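Local coordinates for acinetobacter secreted protease CpaA (Acinetobacter nosocomialis M2, PDB 6O38), which acts as a secreted zinc metalloprotease, exported through the type II secretion pathway and captured here in complex with its chaperone CpaB, at residues A[260-265]-A[301-306]; A[225-230]-A[276-281]; A[14-19]-A[23-28]; A[395-400]-A[459-464]. One frame throughout, in Å; residues are numbered along the deposited sequence.

Contact 1 of 4, residues A[260-265]-A[301-306]; sequences TLKTGD and MTQPTL
Lys262 reaches across to Thr302 with its ammonium group, NZ giving a hydrogen bond to the backbone Thr302 O at 3.0 Å from above the carbonyl plane (C=O...N angle 129°). The same nitrogen makes a weak bond to Gln303 OE1. Bends at chi3 and chi4 (-60°, -53°) fold the lysine chain back and bring NZ to the syn lone pair of Asp265 OD2, a salt bridge of 2.6 Å. Asp265 OD2 also accepts from Lys262 N at 3.0 Å, from above the carboxylate plane. The lysine-aspartate pair is built on a type II beta turn, Lys262 to Asp265, that leads from strand 260-261 into strand 266-272 of one StcE-type beta-sandwich and meets the approach to strand 305-310 of the next. Contacts gather at Thr302: Thr260 CB packs on its carbonyl oxygen, and the lysine methylenes run about perpendicular to its side chain, CE 3.6 Å from OG1. Thr302 OG1 in turn donates to Gln303 OE1 at 2.6 Å, a second donor to the oxygen that Lys262 meets weakly. Gln303 is buried and packs on Tyr267. The far end of the turn is solvent-side: Thr263 and Gly264 are exposed, and Thr263 OG1 bonds back to Ala242 O.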
loop_
_atom_site.group_PDB
_atom_site.type_symbol
_atom_site.label_atom_id
_atom_site.label_comp_id
_atom_site.label_asym_id
_atom_site.label_seq_id
_atom_site.Cartn_x
_atom_site.Cartn_y
_atom_site.Cartn_z
ATOM N N THR A 260 17.187 5.828 15.661
ATOM C CA THR A 260 16.832 6.311 16.989
ATOM C C THR A 260 15.371 5.991 17.279
ATOM O O THR A 260 14.495 6.244 16.445
ATOM C CB THR A 260 17.085 7.815 17.110
ATOM O OG1 THR A 260 18.481 8.080 16.934
ATOM C CG2 THR A 260 16.652 8.322 18.477
ATOM N N LEU A 261 15.116 5.434 18.460
ATOM C CA LEU A 261 13.787 4.973 18.854
ATOM C C LEU A 261 13.197 5.986 19.830
ATOM O O LEU A 261 13.531 5.988 21.017
ATOM C CB LEU A 261 13.874 3.582 19.472
ATOM C CG LEU A 261 12.565 2.892 19.845
ATOM C CD1 LEU A 261 11.798 2.479 18.599
ATOM C CD2 LEU A 261 12.837 1.694 20.738
ATOM N N LYS A 262 12.314 6.845 19.328
ATOM C CA LYS A 262 11.684 7.879 20.132
ATOM C C LYS A 262 10.292 7.434 20.572
ATOM O O LYS A 262 9.820 6.343 20.240
ATOM C CB LYS A 262 11.617 9.197 19.359
ATOM C CG LYS A 262 12.966 9.731 18.912
ATOM C CD LYS A 262 12.810 11.039 18.151
ATOM C CE LYS A 262 11.954 10.856 16.907
ATOM N NZ LYS A 262 12.451 9.751 16.039
ATOM N N THR A 263 9.630 8.297 21.343
ATOM C CA THR A 263 8.274 8.023 21.797
ATOM C C THR A 263 7.335 7.850 20.609
ATOM O O THR A 263 7.244 8.722 19.741
ATOM C CB THR A 263 7.779 9.156 22.698
ATOM O OG1 THR A 263 8.754 9.417 23.716
ATOM C CG2 THR A 263 6.459 8.778 23.355
ATOM N N GLY A 264 6.634 6.718 20.576
ATOM C CA GLY A 264 5.709 6.415 19.507
ATOM C C GLY A 264 6.332 5.863 18.244
ATOM O O GLY A 264 5.593 5.502 17.318
ATOM N N ASP A 265 7.658 5.782 18.168
ATOM C CA ASP A 265 8.309 5.275 16.969
ATOM C C ASP A 265 8.129 3.764 16.843
ATOM O O ASP A 265 7.884 3.050 17.821
ATOM C CB ASP A 265 9.799 5.617 16.975
ATOM C CG ASP A 265 10.068 7.069 16.635
ATOM O OD1 ASP A 265 9.098 7.812 16.372
ATOM O OD2 ASP A 265 11.253 7.465 16.623
HETATM N N MSE A 301 19.391 14.595 12.499
HETATM C CA MSE A 301 18.580 13.409 12.247
HETATM C C MSE A 301 18.353 12.578 13.507
HETATM O O MSE A 301 19.302 12.177 14.181
HETATM C CB MSE A 301 19.232 12.539 11.170
HETATM C CG MSE A 301 19.571 13.277 9.885
HETATM SE SE MSE A 301 18.015 13.885 8.879
HETATM C CE MSE A 301 17.237 12.156 8.424
ATOM N N THR A 302 17.080 12.335 13.822
ATOM C CA THR A 302 16.697 11.409 14.881
ATOM C C THR A 302 15.907 10.227 14.336
ATOM O O THR A 302 15.277 9.501 15.115
ATOM C CB THR A 302 15.880 12.124 15.962
ATOM O OG1 THR A 302 14.692 12.676 15.379
ATOM C CG2 THR A 302 16.693 13.240 16.601
ATOM N N GLN A 303 15.920 10.023 13.019
ATOM C CA GLN A 303 15.249 8.919 12.346
ATOM C C GLN A 303 15.797 8.826 10.926
ATOM O O GLN A 303 16.468 9.760 10.469
ATOM C CB GLN A 303 13.726 9.119 12.348
ATOM C CG GLN A 303 13.237 10.371 11.638
ATOM C CD GLN A 303 13.495 11.638 12.427
ATOM O OE1 GLN A 303 13.059 11.771 13.571
ATOM N NE2 GLN A 303 14.208 12.579 11.818
ATOM N N PRO A 304 15.562 7.727 10.204
ATOM C CA PRO A 304 16.183 7.586 8.876
ATOM C C PRO A 304 15.763 8.633 7.854
ATOM O O PRO A 304 16.509 8.855 6.892
ATOM C CB PRO A 304 15.755 6.179 8.440
ATOM C CG PRO A 304 15.548 5.448 9.714
ATOM C CD PRO A 304 14.954 6.460 10.650
ATOM N N THR A 305 14.609 9.284 8.010
ATOM C CA THR A 305 14.123 10.193 6.980
ATOM C C THR A 305 13.456 11.411 7.603
ATOM O O THR A 305 12.791 11.318 8.641
ATOM C CB THR A 305 13.120 9.486 6.051
ATOM O OG1 THR A 305 13.639 8.208 5.667
ATOM C CG2 THR A 305 12.852 10.315 4.804
ATOM N N LEU A 306 13.633 12.556 6.945
ATOM C CA LEU A 306 13.002 13.807 7.340
ATOM C C LEU A 306 12.413 14.459 6.100
ATOM O O LEU A 306 13.106 14.594 5.085
ATOM C CB LEU A 306 14.012 14.753 8.005
ATOM C CG LEU A 306 13.580 16.217 8.154
ATOM C CD1 LEU A 306 12.533 16.373 9.247
ATOM C CD2 LEU A 306 14.778 17.122 8.419
#

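Contact 2 of 4, residues A[225-230]-A[276-281]; sequences TLPTTA and GYWQLI. With SO4 (sulfate ion), chain P.
Pro227 O takes the indole N-H of Trp278, with NE1 at 2.7 Å and an N-H...O angle of 146°; the oxygen lies close to the ring plane, while the nitrogen is tilted from the plane of the carbonyl. The pair joins loop 225-230 to strand 277-288 within one StcE-type beta-sandwich domain, and the tryptophan is buried in its interior. With CG beside the backbone N (chi1 -67°), the indole extends toward the loop, where Leu226 covers one face: its CD1 lies over the five-membered ring as a CH-pi contact, 4.0 Å from the centroid. The benzo side meets Pro227, whose CD is 4.0 Å from Trp278 CZ2, and Ala230, whose CB comes obliquely to 3.7 Å from that same CZ2. Tyr271 adds an edge-to-face ring contact, and Phe269 and Ile236 pack alongside. At the start of the strand, Gly276 and Tyr277 lie opposite the single residue Val272 in a G1 beta bulge, whose first position has a positive phi that glycine readily adopts. The Tyr277 hydroxyl turns to a sulfate ion, presumably picked up from the crystallisation solution, which Lys275 NZ also binds. A water closes the outer end, donating to Thr228 O at 2.8 Å and to Gly276 O at 2.9 Å.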
loop_
_atom_site.group_PDB
_atom_site.type_symbol
_atom_site.label_atom_id
_atom_site.label_comp_id
_atom_site.label_asym_id
_atom_site.label_seq_id
_atom_site.Cartn_x
_atom_site.Cartn_y
_atom_site.Cartn_z
ATOM N N THR A 225 20.694 -4.486 20.169
ATOM C CA THR A 225 21.359 -5.128 19.042
ATOM C C THR A 225 20.518 -6.298 18.553
ATOM O O THR A 225 20.146 -7.173 19.342
ATOM C CB THR A 225 22.759 -5.613 19.428
ATOM O OG1 THR A 225 23.530 -4.510 19.923
ATOM C CG2 THR A 225 23.466 -6.219 18.224
ATOM N N LEU A 226 20.224 -6.310 17.253
ATOM C CA LEU A 226 19.487 -7.405 16.648
ATOM C C LEU A 226 20.336 -8.675 16.610
ATOM O O LEU A 226 21.563 -8.618 16.726
ATOM C CB LEU A 226 19.048 -7.027 15.233
ATOM C CG LEU A 226 18.077 -5.855 15.077
ATOM C CD1 LEU A 226 17.397 -5.916 13.721
ATOM C CD2 LEU A 226 17.043 -5.846 16.192
ATOM N N PRO A 227 19.700 -9.840 16.463
ATOM C CA PRO A 227 20.470 -11.082 16.322
ATOM C C PRO A 227 21.361 -11.047 15.089
ATOM O O PRO A 227 21.094 -10.334 14.119
ATOM C CB PRO A 227 19.387 -12.161 16.196
ATOM C CG PRO A 227 18.187 -11.570 16.842
ATOM C CD PRO A 227 18.253 -10.099 16.558
ATOM N N THR A 228 22.436 -11.834 15.140
ATOM C CA THR A 228 23.362 -11.909 14.019
ATOM C C THR A 228 22.805 -12.733 12.869
ATOM O O THR A 228 23.221 -12.541 11.721
ATOM C CB THR A 228 24.685 -12.526 14.472
ATOM O OG1 THR A 228 24.443 -13.385 15.591
ATOM C CG2 THR A 228 25.640 -11.437 14.920
ATOM N N THR A 229 21.871 -13.637 13.156
ATOM C CA THR A 229 21.317 -14.531 12.153
ATOM C C THR A 229 19.913 -14.936 12.575
ATOM O O THR A 229 19.544 -14.853 13.749
ATOM C CB THR A 229 22.193 -15.774 11.959
ATOM O OG1 THR A 229 21.745 -16.505 10.812
ATOM C CG2 THR A 229 22.128 -16.673 13.187
ATOM N N ALA A 230 19.129 -15.362 11.592
ATOM C CA ALA A 230 17.781 -15.864 11.821
ATOM C C ALA A 230 17.403 -16.745 10.637
ATOM O O ALA A 230 18.227 -17.021 9.759
ATOM C CB ALA A 230 16.793 -14.709 12.021
ATOM N N GLY A 276 22.348 -12.441 4.433
ATOM C CA GLY A 276 22.898 -12.563 5.769
ATOM C C GLY A 276 22.795 -11.332 6.642
ATOM O O GLY A 276 23.675 -11.107 7.479
ATOM N N TYR A 277 21.746 -10.528 6.481
ATOM C CA TYR A 277 21.550 -9.370 7.340
ATOM C C TYR A 277 20.061 -9.095 7.498
ATOM O O TYR A 277 19.219 -9.685 6.816
ATOM C CB TYR A 277 22.287 -8.132 6.803
ATOM C CG TYR A 277 22.057 -7.801 5.338
ATOM C CD1 TYR A 277 20.774 -7.697 4.810
ATOM C CD2 TYR A 277 23.130 -7.558 4.490
ATOM C CE1 TYR A 277 20.569 -7.385 3.479
ATOM C CE2 TYR A 277 22.934 -7.243 3.159
ATOM C CZ TYR A 277 21.653 -7.156 2.660
ATOM O OH TYR A 277 21.454 -6.844 1.335
ATOM N N TRP A 278 19.747 -8.177 8.409
ATOM C CA TRP A 278 18.384 -7.700 8.602
ATOM C C TRP A 278 18.133 -6.527 7.661
ATOM O O TRP A 278 18.864 -5.531 7.695
ATOM C CB TRP A 278 18.148 -7.275 10.051
ATOM C CG TRP A 278 18.185 -8.400 11.040
ATOM C CD1 TRP A 278 19.270 -8.845 11.736
ATOM C CD2 TRP A 278 17.082 -9.217 11.450
ATOM N NE1 TRP A 278 18.913 -9.890 12.553
ATOM C CE2 TRP A 278 17.575 -10.139 12.395
ATOM C CE3 TRP A 278 15.727 -9.261 11.109
ATOM C CZ2 TRP A 278 16.761 -11.093 13.002
ATOM C CZ3 TRP A 278 14.922 -10.208 11.712
ATOM C CH2 TRP A 278 15.441 -11.112 12.648
ATOM N N GLN A 279 17.111 -6.650 6.820
ATOM C CA GLN A 279 16.702 -5.567 5.936
ATOM C C GLN A 279 15.745 -4.641 6.676
ATOM O O GLN A 279 14.824 -5.105 7.354
ATOM C CB GLN A 279 16.039 -6.121 4.674
ATOM C CG GLN A 279 15.544 -5.054 3.706
ATOM C CD GLN A 279 16.662 -4.448 2.878
ATOM O OE1 GLN A 279 17.826 -4.827 3.009
ATOM N NE2 GLN A 279 16.312 -3.498 2.017
ATOM N N LEU A 280 15.971 -3.335 6.555
ATOM C CA LEU A 280 15.090 -2.344 7.164
ATOM C C LEU A 280 13.920 -2.087 6.224
ATOM O O LEU A 280 14.095 -1.513 5.144
ATOM C CB LEU A 280 15.854 -1.056 7.461
ATOM C CG LEU A 280 15.023 0.116 7.983
ATOM C CD1 LEU A 280 14.422 -0.212 9.341
ATOM C CD2 LEU A 280 15.861 1.384 8.056
ATOM N N ILE A 281 12.724 -2.511 6.630
ATOM C CA ILE A 281 11.540 -2.415 5.781
ATOM C C ILE A 281 10.531 -1.388 6.274
ATOM O O ILE A 281 9.577 -1.083 5.540
ATOM C CB ILE A 281 10.852 -3.788 5.615
ATOM C CG1 ILE A 281 10.401 -4.327 6.973
ATOM C CG2 ILE A 281 11.787 -4.771 4.930
ATOM C CD1 ILE A 281 9.711 -5.671 6.894
HETATM S S SO4 P . 23.083 -6.146 -1.294
HETATM O O1 SO4 P . 23.834 -6.676 -2.428
HETATM O O2 SO4 P . 23.548 -4.796 -0.988
HETATM O O3 SO4 P . 21.663 -6.109 -1.627
HETATM O O4 SO4 P . 23.287 -7.004 -0.130
HETATM O O HOH W 1 24.378 -13.322 9.295
#

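Contact 3 of 4, residues A[14-19]-A[23-28]; sequences GSIPTG and LEFSLA
To the interior of an StcE-type beta-sandwich domain near the N terminus, the loop preceding strand 22-27 contributes Ile16, set against Leu23 and Phe25 of that strand. Alternation along the strand turns Leu23 and Phe25 inward, with Glu24 on the other side. CG1, CG2 and CD1 of Ile16 all touch. CG1 lies over one face of the Phe25 ring in a CH-pi contact, 4.0 Å from the centroid and 16° off the ring normal, displaced toward the CG rim. From there CD1 extends to the carbon that carries the ring, 3.9 Å from Phe25 CB. The other branch, CG2, goes to Leu23 and meets CD2 at 3.6 Å. In Ile16, CG1 stands beside the backbone N (chi1 -58°) and CG2 beside the carbonyl carbon, which splits the two branches between their two partners. Leu23 CD2 is also flanked by the next loop residue: Pro17 O is 3.6 Å away and the ring carbon Pro17 CD more loosely 4.4 Å. Around this cluster, strand 22-27 runs parallel to both strand 3-5 and strand 47-52; Leu5 touches Pro17 and Leu23, Ile48 and Ile50 cover Ile16, and Leu36 of strand 35-37 packs on Phe25.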
loop_
_atom_site.group_PDB
_atom_site.type_symbol
_atom_site.label_atom_id
_atom_site.label_comp_id
_atom_site.label_asym_id
_atom_site.label_seq_id
_atom_site.Cartn_x
_atom_site.Cartn_y
_atom_site.Cartn_z
ATOM N N GLY A 14 -27.544 -8.574 3.470
ATOM C CA GLY A 14 -26.597 -9.471 4.095
ATOM C C GLY A 14 -26.439 -9.306 5.586
ATOM O O GLY A 14 -25.715 -10.082 6.215
ATOM N N SER A 15 -27.095 -8.310 6.174
ATOM C CA SER A 15 -27.039 -8.090 7.616
ATOM C C SER A 15 -27.856 -9.174 8.305
ATOM O O SER A 15 -29.080 -9.077 8.408
ATOM C CB SER A 15 -27.558 -6.700 7.964
ATOM O OG SER A 15 -26.779 -5.693 7.343
ATOM N N ILE A 16 -27.177 -10.217 8.772
ATOM C CA ILE A 16 -27.826 -11.327 9.463
ATOM C C ILE A 16 -28.461 -10.793 10.742
ATOM O O ILE A 16 -27.752 -10.269 11.614
ATOM C CB ILE A 16 -26.828 -12.459 9.751
ATOM C CG1 ILE A 16 -26.206 -12.957 8.445
ATOM C CG2 ILE A 16 -27.510 -13.601 10.479
ATOM C CD1 ILE A 16 -25.221 -14.089 8.628
ATOM N N PRO A 17 -29.777 -10.895 10.896
ATOM C CA PRO A 17 -30.449 -10.236 12.018
ATOM C C PRO A 17 -30.220 -10.957 13.339
ATOM O O PRO A 17 -29.864 -12.134 13.394
ATOM C CB PRO A 17 -31.927 -10.285 11.618
ATOM C CG PRO A 17 -32.030 -11.505 10.771
ATOM C CD PRO A 17 -30.727 -11.600 10.017
ATOM N N THR A 18 -30.442 -10.210 14.417
ATOM C CA THR A 18 -30.293 -10.721 15.768
ATOM C C THR A 18 -31.636 -11.217 16.298
ATOM O O THR A 18 -32.672 -11.126 15.634
ATOM C CB THR A 18 -29.715 -9.643 16.683
ATOM O OG1 THR A 18 -29.491 -10.191 17.989
ATOM C CG2 THR A 18 -30.675 -8.467 16.792
ATOM N N GLY A 19 -31.620 -11.748 17.519
ATOM C CA GLY A 19 -32.823 -12.216 18.172
ATOM C C GLY A 19 -33.093 -13.699 18.051
ATOM O O GLY A 19 -34.077 -14.178 18.629
ATOM N N LEU A 23 -29.670 -19.704 14.488
ATOM C CA LEU A 23 -30.022 -19.190 13.174
ATOM C C LEU A 23 -29.145 -19.820 12.100
ATOM O O LEU A 23 -27.969 -20.118 12.328
ATOM C CB LEU A 23 -29.882 -17.664 13.137
ATOM C CG LEU A 23 -30.254 -16.932 11.846
ATOM C CD1 LEU A 23 -31.649 -17.321 11.388
ATOM C CD2 LEU A 23 -30.161 -15.432 12.054
ATOM N N GLU A 24 -29.733 -20.022 10.922
ATOM C CA GLU A 24 -29.031 -20.582 9.771
ATOM C C GLU A 24 -29.316 -19.703 8.561
ATOM O O GLU A 24 -30.455 -19.641 8.087
ATOM C CB GLU A 24 -29.457 -22.027 9.514
ATOM C CG GLU A 24 -28.589 -22.754 8.503
ATOM C CD GLU A 24 -28.743 -24.259 8.581
ATOM O OE1 GLU A 24 -29.893 -24.745 8.586
ATOM O OE2 GLU A 24 -27.709 -24.954 8.652
ATOM N N PHE A 25 -28.283 -19.028 8.063
ATOM C CA PHE A 25 -28.399 -18.119 6.929
ATOM C C PHE A 25 -27.863 -18.814 5.684
ATOM O O PHE A 25 -26.674 -19.148 5.620
ATOM C CB PHE A 25 -27.636 -16.823 7.205
ATOM C CG PHE A 25 -27.992 -15.695 6.280
ATOM C CD1 PHE A 25 -29.124 -14.930 6.505
ATOM C CD2 PHE A 25 -27.188 -15.388 5.196
ATOM C CE1 PHE A 25 -29.454 -13.887 5.661
ATOM C CE2 PHE A 25 -27.511 -14.346 4.347
ATOM C CZ PHE A 25 -28.645 -13.594 4.581
ATOM N N SER A 26 -28.733 -19.028 4.701
ATOM C CA SER A 26 -28.400 -19.801 3.512
ATOM C C SER A 26 -28.359 -18.907 2.280
ATOM O O SER A 26 -29.211 -18.028 2.106
ATOM C CB SER A 26 -29.408 -20.933 3.296
ATOM O OG SER A 26 -29.384 -21.850 4.376
ATOM N N LEU A 27 -27.366 -19.143 1.428
ATOM C CA LEU A 27 -27.204 -18.434 0.165
ATOM C C LEU A 27 -27.369 -19.418 -0.985
ATOM O O LEU A 27 -26.812 -20.521 -0.947
ATOM C CB LEU A 27 -25.834 -17.754 0.091
ATOM C CG LEU A 27 -25.554 -16.629 1.089
ATOM C CD1 LEU A 27 -24.061 -16.489 1.330
ATOM C CD2 LEU A 27 -26.134 -15.318 0.588
ATOM N N ALA A 28 -28.132 -19.021 -2.001
ATOM C CA ALA A 28 -28.379 -19.858 -3.167
ATOM C C ALA A 28 -28.233 -19.006 -4.422
ATOM O O ALA A 28 -27.968 -17.803 -4.352
ATOM C CB ALA A 28 -29.762 -20.517 -3.095
#

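Contact 4 of 4, residues A[395-400]-A[459-464]; sequences KLRMIE and YYQGNE
Van der Waals packing rests on selenomethionine Met398, whose side chain reaches from the helix to the strand and crosses the Tyr459 and Gln461 side chains at a slant. Its terminal CE meets the edge of the Tyr459 ring, 3.6 Å from CD1, because the chain bends at its last torsion (chi3 66°). SE rests 3.8 Å from Gln461 CB, and CG packs against the amide, 3.6 Å from NE2. The backbones stay well apart: the axes of helix 395-400 and strand 459-462 approach to 10.3 Å at 135°, so side chains fill the gap.

Polar groups come close without bonding across the interface. Gln461 OE1 lies near the edge of the Arg397 guanidinium but is closest to the methylene CD, at 3.3 Å, and the guanidinium and amide planes stand 63° apart. The nitrogens are bonded to other residues: Gln461 NE2 to Ser381 OG and Ala394 O, and Arg397 NH2 to the backbone O of Cys491, a residue held in the disulfide with Cys470, while Arg397 NE forms a salt bridge with Glu153 of the chaperone CpaB. Tyr459 OH bonds to Asn486 OD1.

A helix laid over a strand of the central sheet is in keeping with the reprolysin-like (M12B) catalytic domain. The side chain of Tyr459 is about 10 Å from the zinc ion bound by His498, His502 and His508, and it touches residues of the HExxH segment, whose two histidines, His498 and His502, are zinc ligands.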
loop_
_atom_site.group_PDB
_atom_site.type_symbol
_atom_site.label_atom_id
_atom_site.label_comp_id
_atom_site.label_asym_id
_atom_site.label_seq_id
_atom_site.Cartn_x
_atom_site.Cartn_y
_atom_site.Cartn_z
ATOM N N LYS A 395 -7.962 18.507 -14.673
ATOM C CA LYS A 395 -6.687 18.858 -14.057
ATOM C C LYS A 395 -6.423 18.003 -12.824
ATOM O O LYS A 395 -5.283 17.595 -12.571
ATOM C CB LYS A 395 -6.667 20.345 -13.700
ATOM C CG LYS A 395 -5.284 20.886 -13.371
ATOM C CD LYS A 395 -5.300 22.400 -13.240
ATOM C CE LYS A 395 -3.974 22.928 -12.716
ATOM N NZ LYS A 395 -3.525 22.211 -11.490
ATOM N N LEU A 396 -7.470 17.722 -12.044
ATOM C CA LEU A 396 -7.317 16.902 -10.846
ATOM C C LEU A 396 -6.855 15.491 -11.189
ATOM O O LEU A 396 -6.055 14.897 -10.456
ATOM C CB LEU A 396 -8.638 16.855 -10.077
ATOM C CG LEU A 396 -8.590 16.250 -8.673
ATOM C CD1 LEU A 396 -7.346 16.712 -7.936
ATOM C CD2 LEU A 396 -9.850 16.597 -7.895
ATOM N N ARG A 397 -7.358 14.934 -12.294
ATOM C CA ARG A 397 -7.023 13.559 -12.650
ATOM C C ARG A 397 -5.536 13.408 -12.946
ATOM O O ARG A 397 -4.910 12.424 -12.535
ATOM C CB ARG A 397 -7.855 13.118 -13.853
ATOM C CG ARG A 397 -7.967 11.613 -14.025
ATOM C CD ARG A 397 -8.791 11.279 -15.255
ATOM N NE ARG A 397 -9.222 9.885 -15.276
ATOM C CZ ARG A 397 -8.578 8.914 -15.914
ATOM N NH1 ARG A 397 -7.464 9.181 -16.582
ATOM N NH2 ARG A 397 -9.046 7.675 -15.881
HETATM N N MSE A 398 -4.953 14.372 -13.652
HETATM C CA MSE A 398 -3.548 14.295 -14.033
HETATM C C MSE A 398 -2.628 14.550 -12.843
HETATM O O MSE A 398 -1.552 13.960 -12.748
HETATM C CB MSE A 398 -3.248 15.288 -15.158
HETATM C CG MSE A 398 -4.196 15.175 -16.340
HETATM SE SE MSE A 398 -3.544 16.084 -17.934
HETATM C CE MSE A 398 -1.987 14.964 -18.293
ATOM N N ILE A 399 -3.058 15.435 -11.940
ATOM C CA ILE A 399 -2.257 15.736 -10.755
ATOM C C ILE A 399 -2.116 14.498 -9.878
ATOM O O ILE A 399 -1.028 14.203 -9.365
ATOM C CB ILE A 399 -2.871 16.917 -9.980
ATOM C CG1 ILE A 399 -2.695 18.218 -10.767
ATOM C CG2 ILE A 399 -2.243 17.041 -8.601
ATOM C CD1 ILE A 399 -1.278 18.454 -11.250
ATOM N N GLU A 400 -3.207 13.750 -9.696
ATOM C CA GLU A 400 -3.128 12.511 -8.929
ATOM C C GLU A 400 -2.214 11.498 -9.605
ATOM O O GLU A 400 -1.563 10.698 -8.924
ATOM C CB GLU A 400 -4.525 11.923 -8.730
ATOM C CG GLU A 400 -5.456 12.797 -7.902
ATOM C CD GLU A 400 -4.860 13.195 -6.561
ATOM O OE1 GLU A 400 -4.171 12.359 -5.938
ATOM O OE2 GLU A 400 -5.083 14.346 -6.132
ATOM N N TYR A 459 2.872 15.194 -21.459
ATOM C CA TYR A 459 1.943 14.097 -21.236
ATOM C C TYR A 459 0.545 14.538 -21.645
ATOM O O TYR A 459 0.131 15.665 -21.359
ATOM C CB TYR A 459 1.952 13.645 -19.772
ATOM C CG TYR A 459 1.358 12.274 -19.562
ATOM C CD1 TYR A 459 -0.001 12.114 -19.337
ATOM C CD2 TYR A 459 2.155 11.138 -19.601
ATOM C CE1 TYR A 459 -0.549 10.864 -19.150
ATOM C CE2 TYR A 459 1.615 9.881 -19.414
ATOM C CZ TYR A 459 0.263 9.749 -19.189
ATOM O OH TYR A 459 -0.281 8.499 -19.002
ATOM N N TYR A 460 -0.177 13.642 -22.315
ATOM C CA TYR A 460 -1.443 13.966 -22.957
ATOM C C TYR A 460 -2.555 13.094 -22.394
ATOM O O TYR A 460 -2.402 11.872 -22.291
ATOM C CB TYR A 460 -1.342 13.786 -24.474
ATOM C CG TYR A 460 -2.635 14.034 -25.217
ATOM C CD1 TYR A 460 -3.189 15.305 -25.281
ATOM C CD2 TYR A 460 -3.296 12.998 -25.865
ATOM C CE1 TYR A 460 -4.368 15.537 -25.964
ATOM C CE2 TYR A 460 -4.474 13.220 -26.549
ATOM C CZ TYR A 460 -5.006 14.491 -26.596
ATOM O OH TYR A 460 -6.180 14.716 -27.278
ATOM N N GLN A 461 -3.668 13.725 -22.027
ATOM C CA GLN A 461 -4.860 13.038 -21.541
ATOM C C GLN A 461 -5.984 13.295 -22.537
ATOM O O GLN A 461 -6.503 14.414 -22.618
ATOM C CB GLN A 461 -5.235 13.523 -20.140
ATOM C CG GLN A 461 -6.586 13.042 -19.641
ATOM C CD GLN A 461 -6.841 13.434 -18.198
ATOM O OE1 GLN A 461 -6.556 12.671 -17.276
ATOM N NE2 GLN A 461 -7.375 14.634 -17.995
ATOM N N GLY A 462 -6.359 12.263 -23.294
ATOM C CA GLY A 462 -7.314 12.408 -24.375
ATOM C C GLY A 462 -8.469 11.428 -24.248
ATOM O O GLY A 462 -8.527 10.618 -23.321
ATOM N N ASN A 463 -9.392 11.535 -25.204
ATOM C CA ASN A 463 -10.565 10.670 -25.262
ATOM C C ASN A 463 -10.629 9.872 -26.561
ATOM O O ASN A 463 -11.644 9.219 -26.830
ATOM C CB ASN A 463 -11.841 11.500 -25.081
ATOM C CG ASN A 463 -13.053 10.650 -24.744
ATOM O OD1 ASN A 463 -12.961 9.698 -23.967
ATOM N ND2 ASN A 463 -14.196 10.987 -25.331
ATOM N N GLU A 464 -9.575 9.911 -27.371
ATOM C CA GLU A 464 -9.545 9.136 -28.599
ATOM C C GLU A 464 -9.407 7.647 -28.283
ATOM O O GLU A 464 -8.802 7.271 -27.276
ATOM C CB GLU A 464 -8.391 9.587 -29.492
ATOM C CG GLU A 464 -8.382 11.079 -29.825
ATOM C CD GLU A 464 -7.824 11.936 -28.700
ATOM O OE1 GLU A 464 -7.174 11.375 -27.793
ATOM O OE2 GLU A 464 -8.032 13.167 -28.721
#

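How the contacts relate
From the N terminus, contact 3 comes first and closes the shortest loop, leaving three residues between 14-19 and 23-28 in the first beta-sandwich domain. Contacts 2 and 1 then cross, their segments alternating as 225-230, 260-265, 276-281 and 301-306. Contact 2 closes a loop inside one sandwich domain; contact 1 starts in that domain and ends in the following one, and the neighbouring strands 277-288 and 305-310 link the two. The nearest atoms of contacts 1 and 2 are about 4 Å apart, without touching. Contact 4 follows in series, bringing helix 391-411 onto strand 457-462 in the metalloprotease domain. Its centre is about 38 Å from that of contact 1 and about 45 Å from that of contact 3.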